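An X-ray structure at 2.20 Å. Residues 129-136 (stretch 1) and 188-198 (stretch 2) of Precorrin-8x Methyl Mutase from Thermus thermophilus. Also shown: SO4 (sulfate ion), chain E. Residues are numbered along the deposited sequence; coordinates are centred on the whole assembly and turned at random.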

# COMPACT_ATOMS: atom_id res chain seq x y z
N ALA B 129 5.09 12.94 18.32
CA ALA B 129 4.44 12.16 17.28
C ALA B 129 5.29 11.15 16.53
O ALA B 129 6.52 11.26 16.47
CB ALA B 129 3.77 13.09 16.30
N ILE B 130 4.61 10.15 15.98
CA ILE B 130 5.25 9.12 15.18
C ILE B 130 4.86 9.55 13.78
O ILE B 130 3.67 9.68 13.47
CB ILE B 130 4.68 7.72 15.49
CG1 ILE B 130 5.19 7.26 16.85
CG2 ILE B 130 5.13 6.73 14.40
CD1 ILE B 130 4.45 6.04 17.41
N VAL B 131 5.85 9.80 12.93
CA VAL B 131 5.60 10.24 11.57
C VAL B 131 5.85 9.14 10.56
O VAL B 131 6.92 8.53 10.55
CB VAL B 131 6.47 11.45 11.22
CG1 VAL B 131 6.10 11.97 9.84
CG2 VAL B 131 6.28 12.56 12.26
N GLY B 132 4.86 8.89 9.71
CA GLY B 132 4.98 7.85 8.71
C GLY B 132 5.00 8.40 7.30
O GLY B 132 4.01 8.97 6.83
N VAL B 133 6.12 8.23 6.63
CA VAL B 133 6.25 8.70 5.25
C VAL B 133 6.53 7.52 4.32
O VAL B 133 7.53 6.82 4.46
CB VAL B 133 7.40 9.75 5.13
CG1 VAL B 133 7.44 10.32 3.72
CG2 VAL B 133 7.18 10.86 6.15
N GLY B 134 5.63 7.30 3.37
CA GLY B 134 5.83 6.22 2.43
C GLY B 134 5.57 6.69 1.02
O GLY B 134 5.58 5.89 0.08
N ASN B 135 5.37 8.00 0.85
CA ASN B 135 5.06 8.54 -0.47
C ASN B 135 5.63 9.88 -0.90
O ASN B 135 5.87 10.09 -2.08
CB ASN B 135 3.54 8.59 -0.61
CG ASN B 135 2.87 7.35 -0.07
OD1 ASN B 135 2.79 6.33 -0.75
ND2 ASN B 135 2.43 7.41 1.19
N ALA B 136 5.83 10.81 0.03
CA ALA B 136 6.31 12.14 -0.34
C ALA B 136 7.69 12.49 0.18
O ALA B 136 7.83 12.92 1.32
CB ALA B 136 5.31 13.20 0.11
S SO4 E . -0.12 -5.90 8.09
O1 SO4 E . -0.69 -4.61 7.66
O2 SO4 E . -0.98 -6.53 9.10
O3 SO4 E . 1.21 -5.67 8.67
O4 SO4 E . -0.01 -6.79 6.91
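Stretch 2, residues 188-198: GGSTLVVAALH

Packing of the helix at residues 190-198 on the strand at residues 130-133 in Precorrin-8x Methyl Mutase from Thermus thermophilus. Stretch 2 opens with Gly188 and Gly189 in an extended, positive-phi conformation and then coils into a helix that continues beyond His198. It runs back along stretch 1, close to antiparallel: the N-to-C directions of strand and helix make an angle of 151°, and their axes approach to 8.3 Å. The start of the helix therefore lies beside the end of the strand, and Leu197 beside its beginning. The backbones converge toward Gly134 and Gly189, from 6.1 Å between Gly132 CA and Val193 CA to 4.1 Å between Gly134 CA and Gly189 CA.

The strand alternates in the usual way. Ile130 directs its CA-to-CB bond toward the helix, whereas those of Val131 and Val133 point away; Gly132, and Gly134 just past the strand, occupy positions where a CB would point toward it. Ile130 has chi1 m and chi2 t, and its CG2 meets Leu197 CD2 at 3.8 Å. Leu197 is also m,t, a common pairing for leucine on a helix, and its CA-to-CB bond points toward the strand.

One turn earlier, Val193 has more of its surface covered by stretch 1 than any other residue of the helix has. Its chi1 is t, the favoured valine rotamer in a helix, and its two methyl groups rest on successive parts of the backbone: CG1 lies 3.7 Å from Gly132 CA, while CG2 lies 3.9 Å from Gly134 CA and 3.7 Å from Val133 O. The missing side chains make this fit possible. An ideal CB on Gly132 would come within 2.8 Å of Val193 CG1, and one on Gly134 would fall 2.8 Å from Gly189 C and 2.9 Å from Ser190 N.

Gly189 is the N-cap residue, and its O accepts from Leu192 N at 2.9 Å and Val193 N at 3.2 Å. At its phi/psi of 125/164 a CB would jam against the preceding carbonyl O, so the backbone itself calls for glycine. Its CA makes a CA-H...O contact with Gly134 O (3.2 Å, 152° at H).

Polar contacts gather at this end. Asn135 leaves its CB sideways, but chi1 m and chi2 -82° bring the amide nearer the helix, where Ser190 OG (chi1 m) donates a hydrogen bond to Asn135 OD1 at 3.1 Å. A water reinforces the link, accepting from Ser190 N at 2.8 Å and donating to Asn135 OD1 at 2.5 Å; it thus engages a backbone NH in the first turn, where no preceding helical carbonyl is available. Asn135 ND2 is hydrogen-bonded elsewhere in the structure.

Val194, Ala195 and His198 lie out of reach of stretch 1. With chi1 m and chi2 153°, His198 places the edge of its ring near the sulfate, and ND1 donates to SO4 O1 at 3.0 Å; Ala195 CA lies 3.4 Å from SO4 O3, and Val194 CG1 3.7 Å from SO4 O1.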

# COMPACT_ATOMS: atom_id res chain seq x y z
N GLY B 188 10.11 1.16 -0.70
CA GLY B 188 9.39 1.61 0.48
C GLY B 188 7.93 1.65 0.09
O GLY B 188 7.51 0.86 -0.76
N GLY B 189 7.16 2.57 0.67
CA GLY B 189 5.75 2.66 0.30
C GLY B 189 4.79 2.55 1.47
O GLY B 189 5.16 2.11 2.55
N SER B 190 3.54 2.95 1.23
CA SER B 190 2.48 2.91 2.24
C SER B 190 2.40 1.58 2.97
O SER B 190 2.30 1.52 4.20
CB SER B 190 1.14 3.19 1.58
OG SER B 190 1.11 4.48 1.00
N THR B 191 2.46 0.50 2.21
CA THR B 191 2.38 -0.82 2.81
C THR B 191 3.49 -1.08 3.83
O THR B 191 3.28 -1.77 4.83
CB THR B 191 2.39 -1.92 1.73
OG1 THR B 191 1.24 -1.77 0.89
CG2 THR B 191 2.36 -3.27 2.37
N LEU B 192 4.67 -0.53 3.60
CA LEU B 192 5.75 -0.76 4.53
C LEU B 192 5.51 0.04 5.82
O LEU B 192 5.69 -0.47 6.91
CB LEU B 192 7.11 -0.42 3.89
CG LEU B 192 7.71 -1.33 2.80
CD1 LEU B 192 7.96 -2.72 3.39
CD2 LEU B 192 6.80 -1.41 1.57
N VAL B 193 5.07 1.29 5.69
CA VAL B 193 4.80 2.07 6.90
C VAL B 193 3.70 1.39 7.73
O VAL B 193 3.88 1.18 8.93
CB VAL B 193 4.31 3.50 6.57
CG1 VAL B 193 4.18 4.29 7.86
CG2 VAL B 193 5.29 4.19 5.67
N VAL B 194 2.58 1.04 7.09
CA VAL B 194 1.49 0.38 7.80
C VAL B 194 1.99 -0.87 8.55
O VAL B 194 1.76 -1.04 9.74
CB VAL B 194 0.34 -0.01 6.81
CG1 VAL B 194 -0.70 -0.87 7.52
CG2 VAL B 194 -0.31 1.24 6.22
N ALA B 195 2.72 -1.74 7.85
CA ALA B 195 3.23 -2.97 8.45
C ALA B 195 4.14 -2.70 9.65
O ALA B 195 4.06 -3.39 10.67
CB ALA B 195 3.98 -3.81 7.40
N ALA B 196 5.02 -1.71 9.51
CA ALA B 196 5.93 -1.32 10.58
C ALA B 196 5.13 -0.77 11.78
O ALA B 196 5.43 -1.09 12.94
CB ALA B 196 6.93 -0.26 10.08
N LEU B 197 4.12 0.05 11.51
CA LEU B 197 3.29 0.59 12.60
C LEU B 197 2.53 -0.57 13.26
O LEU B 197 2.53 -0.67 14.48
CB LEU B 197 2.31 1.64 12.06
CG LEU B 197 2.99 2.98 11.72
CD1 LEU B 197 2.09 3.91 10.91
CD2 LEU B 197 3.38 3.63 13.03
N HIS B 198 1.91 -1.44 12.47
CA HIS B 198 1.20 -2.56 13.08
C HIS B 198 2.15 -3.38 13.95
O HIS B 198 1.78 -3.83 15.02
CB HIS B 198 0.54 -3.42 12.01
CG HIS B 198 -0.74 -2.86 11.49
ND1 HIS B 198 -1.22 -3.12 10.23
CD2 HIS B 198 -1.65 -2.03 12.07
CE1 HIS B 198 -2.36 -2.47 10.04
NE2 HIS B 198 -2.64 -1.80 11.14
O HOH W 1 3.16 3.91 -1.32